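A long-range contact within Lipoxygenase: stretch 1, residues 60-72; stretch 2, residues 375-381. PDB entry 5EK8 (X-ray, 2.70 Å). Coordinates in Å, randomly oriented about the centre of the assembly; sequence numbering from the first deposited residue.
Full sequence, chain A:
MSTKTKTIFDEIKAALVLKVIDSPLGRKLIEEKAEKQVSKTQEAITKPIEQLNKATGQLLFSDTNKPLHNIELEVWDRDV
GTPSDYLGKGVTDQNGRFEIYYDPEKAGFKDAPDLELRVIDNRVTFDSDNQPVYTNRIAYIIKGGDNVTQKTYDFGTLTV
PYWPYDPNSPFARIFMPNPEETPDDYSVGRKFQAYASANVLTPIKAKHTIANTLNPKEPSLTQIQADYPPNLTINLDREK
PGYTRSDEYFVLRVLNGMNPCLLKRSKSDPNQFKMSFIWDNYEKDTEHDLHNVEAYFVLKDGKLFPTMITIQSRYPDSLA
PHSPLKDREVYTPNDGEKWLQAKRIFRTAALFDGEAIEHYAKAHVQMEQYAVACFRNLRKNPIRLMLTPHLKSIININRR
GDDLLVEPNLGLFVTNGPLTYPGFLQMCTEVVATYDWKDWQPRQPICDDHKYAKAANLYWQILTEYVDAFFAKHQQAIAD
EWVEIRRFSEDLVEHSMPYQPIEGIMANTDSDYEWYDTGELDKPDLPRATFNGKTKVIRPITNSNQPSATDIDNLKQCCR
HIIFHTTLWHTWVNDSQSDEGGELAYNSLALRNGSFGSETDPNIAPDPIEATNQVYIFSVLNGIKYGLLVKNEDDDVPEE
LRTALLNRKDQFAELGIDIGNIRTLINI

Stretch 1 (60-72) LFSDTNKPLHNIE
Stretch 2 375-381: FRNLRKN

Contacts between distant parts of a chain often rest on a few long polar side chains reaching across a gap that the backbones leave open, and this lipoxygenase pair, whose touching residues are at least 307 positions apart, illustrates the principle. Stretch 1 leaves a strand at F61 (phi/psi -59/141), and a tight turn follows: S62, D63 and T64 have negative phi and psi, N65 is left-handed at 57/19, and K66 returns to -79/158. F61 N donates to K66 O (2.8 Å), and N65 N makes a weak bond to F61 O (3.0 Å). The chain then runs extended through P67, L68 and H69, turns left-handed again at N70 (53/39), and extends at I71. Stretch 2 opens with the last residues of a helix, F375 to N377; L378 (-106/105) is the first residue to leave helical phi/psi, and R379 follows at -127/-72, K380 at -72/-27 and N381 at -76/123. The backbones stay well apart: the CA atoms of H69 and N377 lie 7.5 Å from each other, those of N70 and R379 6.7 Å. Even so, 531 Å² is buried, counting both sides.

R376 leaves its CA sideways to stretch 1, but its extended chi2 (m, t, p; chi4 99°) brings the guanidinium to D63. There NH1 donates to D63 OD1 at 2.9 Å and NH2 to D63 OD2 at 3.0 Å, a two-pronged salt bridge in which charge and hydrogen bonding reinforce each other. D63 adopts chi1 p, chi2 -178°. One face of the same guanidinium lies against the F61 ring, with R376 NH2 3.1 Å from F61 CD1 and over one face of the ring, so the cation meets both a carboxylate and an aromatic surface. F61 is m, with chi2 -95°.

H69, chi1 p and chi2 -86°, points its imidazole at the end of the helix. Its NE2 donates to N377 O at 2.9 Å with a nearly straight angle of 168°, the carbonyl lying near the ring plane; N377 is m (chi2 -79°). H69 ND1 makes a weak hydrogen bond to P67 O (3.5 Å).

The CA-to-CB bond of R379 points toward stretch 1, and the side chain has chi1 -91°, chi2 t, chi3 -132° and chi4 114°. Its NH1 turns back to R376 O in a very short hydrogen bond of 2.4 Å, while NH2 comes within 2.5 Å of H69 O. I71 (t,t) covers one face of the guanidinium with CD1, 3.7 Å from R379 NE. The aliphatic part of K380 (m,t,t,t) packs on N70 (m, chi2 -16°), K380 CG to N70 CB at 4.0 Å.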

ATOM      1  N   LEU A  60     -10.551 -23.537  13.511  1.00 56.34           N
ATOM      2  CA  LEU A  60      -9.878 -23.520  12.217  1.00 55.40           C
ATOM      3  C   LEU A  60     -10.225 -22.250  11.437  1.00 52.96           C
ATOM      4  O   LEU A  60     -11.299 -21.681  11.624  1.00 50.50           O
ATOM      5  CB  LEU A  60     -10.267 -24.755  11.401  1.00 53.80           C
ATOM      6  CG  LEU A  60     -10.118 -26.127  12.065  1.00 53.93           C
ATOM      7  CD1 LEU A  60     -10.657 -27.213  11.157  1.00 50.34           C
ATOM      8  CD2 LEU A  60      -8.671 -26.413  12.422  1.00 53.44           C
ATOM      9  N   PHE A  61      -9.314 -21.801  10.577  1.00 53.74           N
ATOM     10  CA  PHE A  61      -9.639 -20.747   9.617  1.00 52.08           C
ATOM     11  C   PHE A  61     -10.798 -21.215   8.745  1.00 56.03           C
ATOM     12  O   PHE A  61     -10.853 -22.386   8.362  1.00 59.06           O
ATOM     13  CB  PHE A  61      -8.442 -20.404   8.728  1.00 51.10           C
ATOM     14  CG  PHE A  61      -7.344 -19.658   9.427  1.00 49.19           C
ATOM     15  CD1 PHE A  61      -7.289 -18.278   9.375  1.00 42.46           C
ATOM     16  CD2 PHE A  61      -6.351 -20.339  10.112  1.00 49.11           C
ATOM     17  CE1 PHE A  61      -6.277 -17.588  10.004  1.00 42.34           C
ATOM     18  CE2 PHE A  61      -5.332 -19.652  10.741  1.00 47.00           C
ATOM     19  CZ  PHE A  61      -5.294 -18.274  10.684  1.00 45.01           C
ATOM     20  N   SER A  62     -11.714 -20.311   8.420  1.00 55.10           N
ATOM     21  CA  SER A  62     -12.857 -20.674   7.588  1.00 57.56           C
ATOM     22  C   SER A  62     -12.463 -20.956   6.131  1.00 55.43           C
ATOM     23  O   SER A  62     -13.127 -21.740   5.453  1.00 56.47           O
ATOM     24  CB  SER A  62     -13.921 -19.576   7.632  1.00 57.99           C
ATOM     25  OG  SER A  62     -13.413 -18.362   7.110  1.00 60.71           O
ATOM     26  N   ASP A  63     -11.385 -20.331   5.657  1.00 53.67           N
ATOM     27  CA  ASP A  63     -11.028 -20.414   4.239  1.00 52.26           C
ATOM     28  C   ASP A  63      -9.961 -21.460   3.904  1.00 53.94           C
ATOM     29  O   ASP A  63     -10.012 -22.065   2.834  1.00 58.18           O
ATOM     30  CB  ASP A  63     -10.579 -19.039   3.712  1.00 49.04           C
ATOM     31  CG  ASP A  63      -9.445 -18.418   4.523  1.00 47.09           C
ATOM     32  OD1 ASP A  63      -9.043 -17.281   4.184  1.00 44.94           O
ATOM     33  OD2 ASP A  63      -8.959 -19.045   5.489  1.00 47.87           O
ATOM     34  N   THR A  64      -9.002 -21.677   4.801  1.00 50.69           N
ATOM     35  CA  THR A  64      -7.955 -22.671   4.556  1.00 49.82           C
ATOM     36  C   THR A  64      -8.160 -23.929   5.395  1.00 58.10           C
ATOM     37  O   THR A  64      -7.521 -24.954   5.155  1.00 59.29           O
ATOM     38  CB  THR A  64      -6.546 -22.111   4.850  1.00 50.57           C
ATOM     39  OG1 THR A  64      -6.428 -21.794   6.243  1.00 58.45           O
ATOM     40  CG2 THR A  64      -6.275 -20.862   4.015  1.00 42.81           C
ATOM     41  N   ASN A  65      -9.053 -23.841   6.376  1.00 62.75           N
ATOM     42  CA  ASN A  65      -9.307 -24.936   7.313  1.00 65.13           C
ATOM     43  C   ASN A  65      -8.044 -25.382   8.054  1.00 62.10           C
ATOM     44  O   ASN A  65      -7.990 -26.480   8.610  1.00 57.95           O
ATOM     45  CB  ASN A  65      -9.950 -26.124   6.592  1.00 69.35           C
ATOM     46  CG  ASN A  65     -11.380 -25.845   6.174  1.00 75.72           C
ATOM     47  OD1 ASN A  65     -12.114 -25.150   6.872  1.00 79.62           O
ATOM     48  ND2 ASN A  65     -11.782 -26.383   5.030  1.00 79.61           N
ATOM     49  N   LYS A  66      -7.035 -24.514   8.057  1.00 59.89           N
ATOM     50  CA  LYS A  66      -5.849 -24.700   8.882  1.00 55.97           C
ATOM     51  C   LYS A  66      -6.179 -24.279  10.304  1.00 55.24           C
ATOM     52  O   LYS A  66      -7.119 -23.517  10.518  1.00 54.16           O
ATOM     53  CB  LYS A  66      -4.666 -23.890   8.342  1.00 53.25           C
ATOM     54  CG  LYS A  66      -4.084 -24.413   7.041  1.00 49.84           C
ATOM     55  CD  LYS A  66      -2.757 -23.745   6.745  1.00 48.94           C
ATOM     56  CE  LYS A  66      -2.160 -24.256   5.450  1.00 52.27           C
ATOM     57  NZ  LYS A  66      -0.830 -23.644   5.186  1.00 56.13           N
ATOM     58  N   PRO A  67      -5.417 -24.778  11.286  1.00 55.36           N
ATOM     59  CA  PRO A  67      -5.676 -24.401  12.679  1.00 53.76           C
ATOM     60  C   PRO A  67      -5.485 -22.915  12.942  1.00 54.50           C
ATOM     61  O   PRO A  67      -4.516 -22.325  12.462  1.00 55.56           O
ATOM     62  CB  PRO A  67      -4.649 -25.225  13.465  1.00 53.93           C
ATOM     63  CG  PRO A  67      -3.616 -25.627  12.469  1.00 54.51           C
ATOM     64  CD  PRO A  67      -4.355 -25.791  11.181  1.00 54.46           C
ATOM     65  N   LEU A  68      -6.416 -22.324  13.687  1.00 58.06           N
ATOM     66  CA  LEU A  68      -6.268 -20.960  14.189  1.00 56.56           C
ATOM     67  C   LEU A  68      -5.439 -21.010  15.466  1.00 54.27           C
ATOM     68  O   LEU A  68      -5.962 -21.246  16.554  1.00 55.46           O
ATOM     69  CB  LEU A  68      -7.631 -20.320  14.449  1.00 58.03           C
ATOM     70  CG  LEU A  68      -7.677 -18.807  14.659  1.00 59.71           C
ATOM     71  CD1 LEU A  68      -7.271 -18.086  13.396  1.00 57.21           C
ATOM     72  CD2 LEU A  68      -9.066 -18.368  15.096  1.00 62.80           C
ATOM     73  N   HIS A  69      -4.140 -20.787  15.317  1.00 51.34           N
ATOM     74  CA  HIS A  69      -3.172 -21.092  16.361  1.00 53.41           C
ATOM     75  C   HIS A  69      -2.870 -19.937  17.307  1.00 58.24           C
ATOM     76  O   HIS A  69      -2.818 -18.778  16.894  1.00 59.46           O
ATOM     77  CB  HIS A  69      -1.871 -21.550  15.714  1.00 51.05           C
ATOM     78  CG  HIS A  69      -1.315 -20.564  14.739  1.00 49.19           C
ATOM     79  ND1 HIS A  69      -1.703 -20.525  13.415  1.00 49.08           N
ATOM     80  CD2 HIS A  69      -0.412 -19.569  14.892  1.00 53.62           C
ATOM     81  CE1 HIS A  69      -1.056 -19.556  12.798  1.00 54.23           C
ATOM     82  NE2 HIS A  69      -0.267 -18.956  13.673  1.00 55.40           N
ATOM     83  N   ASN A  70      -2.663 -20.278  18.578  1.00 61.97           N
ATOM     84  CA  ASN A  70      -2.173 -19.344  19.590  1.00 62.79           C
ATOM     85  C   ASN A  70      -2.995 -18.065  19.681  1.00 65.21           C
ATOM     86  O   ASN A  70      -2.448 -16.976  19.856  1.00 66.76           O
ATOM     87  CB  ASN A  70      -0.706 -18.989  19.318  1.00 62.46           C
ATOM     88  CG  ASN A  70       0.165 -20.213  19.088  1.00 64.18           C
ATOM     89  OD1 ASN A  70      -0.222 -21.338  19.407  1.00 62.89           O
ATOM     90  ND2 ASN A  70       1.351 -19.995  18.534  1.00 64.72           N
ATOM     91  N   ILE A  71      -4.310 -18.195  19.550  1.00 64.46           N
ATOM     92  CA  ILE A  71      -5.183 -17.037  19.637  1.00 63.97           C
ATOM     93  C   ILE A  71      -5.982 -17.110  20.932  1.00 69.33           C
ATOM     94  O   ILE A  71      -6.348 -18.197  21.390  1.00 72.48           O
ATOM     95  CB  ILE A  71      -6.118 -16.938  18.409  1.00 59.88           C
ATOM     96  CG1 ILE A  71      -6.624 -15.505  18.237  1.00 54.03           C
ATOM     97  CG2 ILE A  71      -7.263 -17.947  18.492  1.00 59.40           C
ATOM     98  CD1 ILE A  71      -7.071 -15.197  16.833  1.00 48.77           C
ATOM     99  N   GLU A  72      -6.216 -15.953  21.542  1.00 71.10           N
ATOM    100  CA  GLU A  72      -6.848 -15.915  22.854  1.00 71.75           C
ATOM    101  C   GLU A  72      -8.344 -16.159  22.754  1.00 66.81           C
ATOM    102  O   GLU A  72      -9.014 -15.666  21.845  1.00 65.31           O
ATOM    103  CB  GLU A  72      -6.569 -14.581  23.556  1.00 75.13           C
ATOM    104  CG  GLU A  72      -5.155 -14.468  24.108  1.00 81.24           C
ATOM    105  CD  GLU A  72      -4.849 -13.101  24.697  1.00 86.84           C
ATOM    106  OE1 GLU A  72      -5.755 -12.490  25.307  1.00 88.39           O
ATOM    107  OE2 GLU A  72      -3.699 -12.636  24.547  1.00 87.61           O
ATOM    108  N   PHE A 375      -1.024 -10.736   9.924  1.00 48.13           N
ATOM    109  CA  PHE A 375      -2.054 -10.670  10.952  1.00 50.14           C
ATOM    110  C   PHE A 375      -2.770 -12.004  11.102  1.00 51.69           C
ATOM    111  O   PHE A 375      -3.375 -12.279  12.137  1.00 53.95           O
ATOM    112  CB  PHE A 375      -3.057  -9.555  10.641  1.00 47.99           C
ATOM    113  CG  PHE A 375      -2.549  -8.181  10.979  1.00 51.57           C
ATOM    114  CD1 PHE A 375      -2.636  -7.698  12.275  1.00 50.23           C
ATOM    115  CD2 PHE A 375      -1.974  -7.378  10.009  1.00 51.11           C
ATOM    116  CE1 PHE A 375      -2.168  -6.442  12.592  1.00 50.11           C
ATOM    117  CE2 PHE A 375      -1.503  -6.121  10.322  1.00 48.35           C
ATOM    118  CZ  PHE A 375      -1.601  -5.654  11.615  1.00 50.26           C
ATOM    119  N   ARG A 376      -2.693 -12.836  10.069  1.00 49.89           N
ATOM    120  CA  ARG A 376      -3.290 -14.159  10.138  1.00 46.25           C
ATOM    121  C   ARG A 376      -2.504 -15.086  11.051  1.00 46.74           C
ATOM    122  O   ARG A 376      -3.097 -15.874  11.784  1.00 48.67           O
ATOM    123  CB  ARG A 376      -3.397 -14.782   8.749  1.00 45.01           C
ATOM    124  CG  ARG A 376      -4.658 -14.428   7.994  1.00 44.26           C
ATOM    125  CD  ARG A 376      -4.641 -15.045   6.598  1.00 40.59           C
ATOM    126  NE  ARG A 376      -4.864 -16.485   6.633  1.00 35.32           N
ATOM    127  CZ  ARG A 376      -6.037 -17.058   6.391  1.00 42.86           C
ATOM    128  NH1 ARG A 376      -7.090 -16.314   6.087  1.00 43.77           N
ATOM    129  NH2 ARG A 376      -6.158 -18.376   6.445  1.00 52.37           N
ATOM    130  N   ASN A 377      -1.176 -14.998  11.015  1.00 49.86           N
ATOM    131  CA  ASN A 377      -0.367 -16.052  11.633  1.00 50.92           C
ATOM    132  C   ASN A 377       0.655 -15.630  12.695  1.00 55.07           C
ATOM    133  O   ASN A 377       1.261 -16.486  13.340  1.00 57.25           O
ATOM    134  CB  ASN A 377       0.364 -16.829  10.534  1.00 45.55           C
ATOM    135  CG  ASN A 377      -0.587 -17.423   9.510  1.00 46.16           C
ATOM    136  OD1 ASN A 377      -1.208 -18.456   9.751  1.00 50.25           O
ATOM    137  ND2 ASN A 377      -0.699 -16.773   8.356  1.00 42.34           N
ATOM    138  N   LEU A 378       0.853 -14.329  12.885  1.00 55.35           N
ATOM    139  CA  LEU A 378       1.879 -13.866  13.819  1.00 55.13           C
ATOM    140  C   LEU A 378       1.288 -13.317  15.116  1.00 56.04           C
ATOM    141  O   LEU A 378       0.760 -12.206  15.141  1.00 58.46           O
ATOM    142  CB  LEU A 378       2.761 -12.806  13.155  1.00 54.59           C
ATOM    143  CG  LEU A 378       3.560 -13.302  11.950  1.00 54.93           C
ATOM    144  CD1 LEU A 378       4.475 -12.209  11.411  1.00 53.06           C
ATOM    145  CD2 LEU A 378       4.355 -14.553  12.316  1.00 56.45           C
ATOM    146  N   ARG A 379       1.392 -14.098  16.189  1.00 56.24           N
ATOM    147  CA  ARG A 379       0.870 -13.700  17.498  1.00 55.85           C
ATOM    148  C   ARG A 379       1.916 -13.799  18.609  1.00 60.61           C
ATOM    149  O   ARG A 379       2.394 -12.782  19.113  1.00 63.29           O
ATOM    150  CB  ARG A 379      -0.350 -14.548  17.860  1.00 50.55           C
ATOM    151  CG  ARG A 379      -1.657 -13.940  17.408  1.00 46.14           C
ATOM    152  CD  ARG A 379      -2.762 -14.968  17.317  1.00 46.39           C
ATOM    153  NE  ARG A 379      -3.453 -14.837  16.043  1.00 55.77           N
ATOM    154  CZ  ARG A 379      -3.434 -15.755  15.085  1.00 62.72           C
ATOM    155  NH1 ARG A 379      -4.086 -15.539  13.953  1.00 66.70           N
ATOM    156  NH2 ARG A 379      -2.776 -16.891  15.263  1.00 61.85           N
ATOM    157  N   LYS A 380       2.265 -15.025  18.997  1.00 60.08           N
ATOM    158  CA  LYS A 380       3.260 -15.246  20.047  1.00 60.94           C
ATOM    159  C   LYS A 380       4.680 -14.913  19.589  1.00 60.30           C
ATOM    160  O   LYS A 380       5.537 -14.556  20.402  1.00 59.27           O
ATOM    161  CB  LYS A 380       3.211 -16.693  20.539  1.00 64.23           C
ATOM    162  CG  LYS A 380       2.009 -17.017  21.406  1.00 66.38           C
ATOM    163  CD  LYS A 380       2.282 -18.247  22.262  1.00 69.63           C
ATOM    164  CE  LYS A 380       1.110 -18.568  23.175  1.00 70.62           C
ATOM    165  NZ  LYS A 380       1.447 -19.646  24.142  1.00 69.81           N
ATOM    166  N   ASN A 381       4.920 -15.026  18.287  1.00 56.07           N
ATOM    167  CA  ASN A 381       6.251 -14.792  17.737  1.00 55.63           C
ATOM    168  C   ASN A 381       6.603 -13.302  17.658  1.00 54.96           C
ATOM    169  O   ASN A 381       5.893 -12.518  17.028  1.00 54.57           O
ATOM    170  CB  ASN A 381       6.368 -15.436  16.355  1.00 52.92           C
ATOM    171  CG  ASN A 381       7.807 -15.645  15.931  1.00 54.17           C
ATOM    172  OD1 ASN A 381       8.600 -14.702  15.893  1.00 53.12           O
ATOM    173  ND2 ASN A 381       8.157 -16.889  15.621  1.00 55.90           N
TER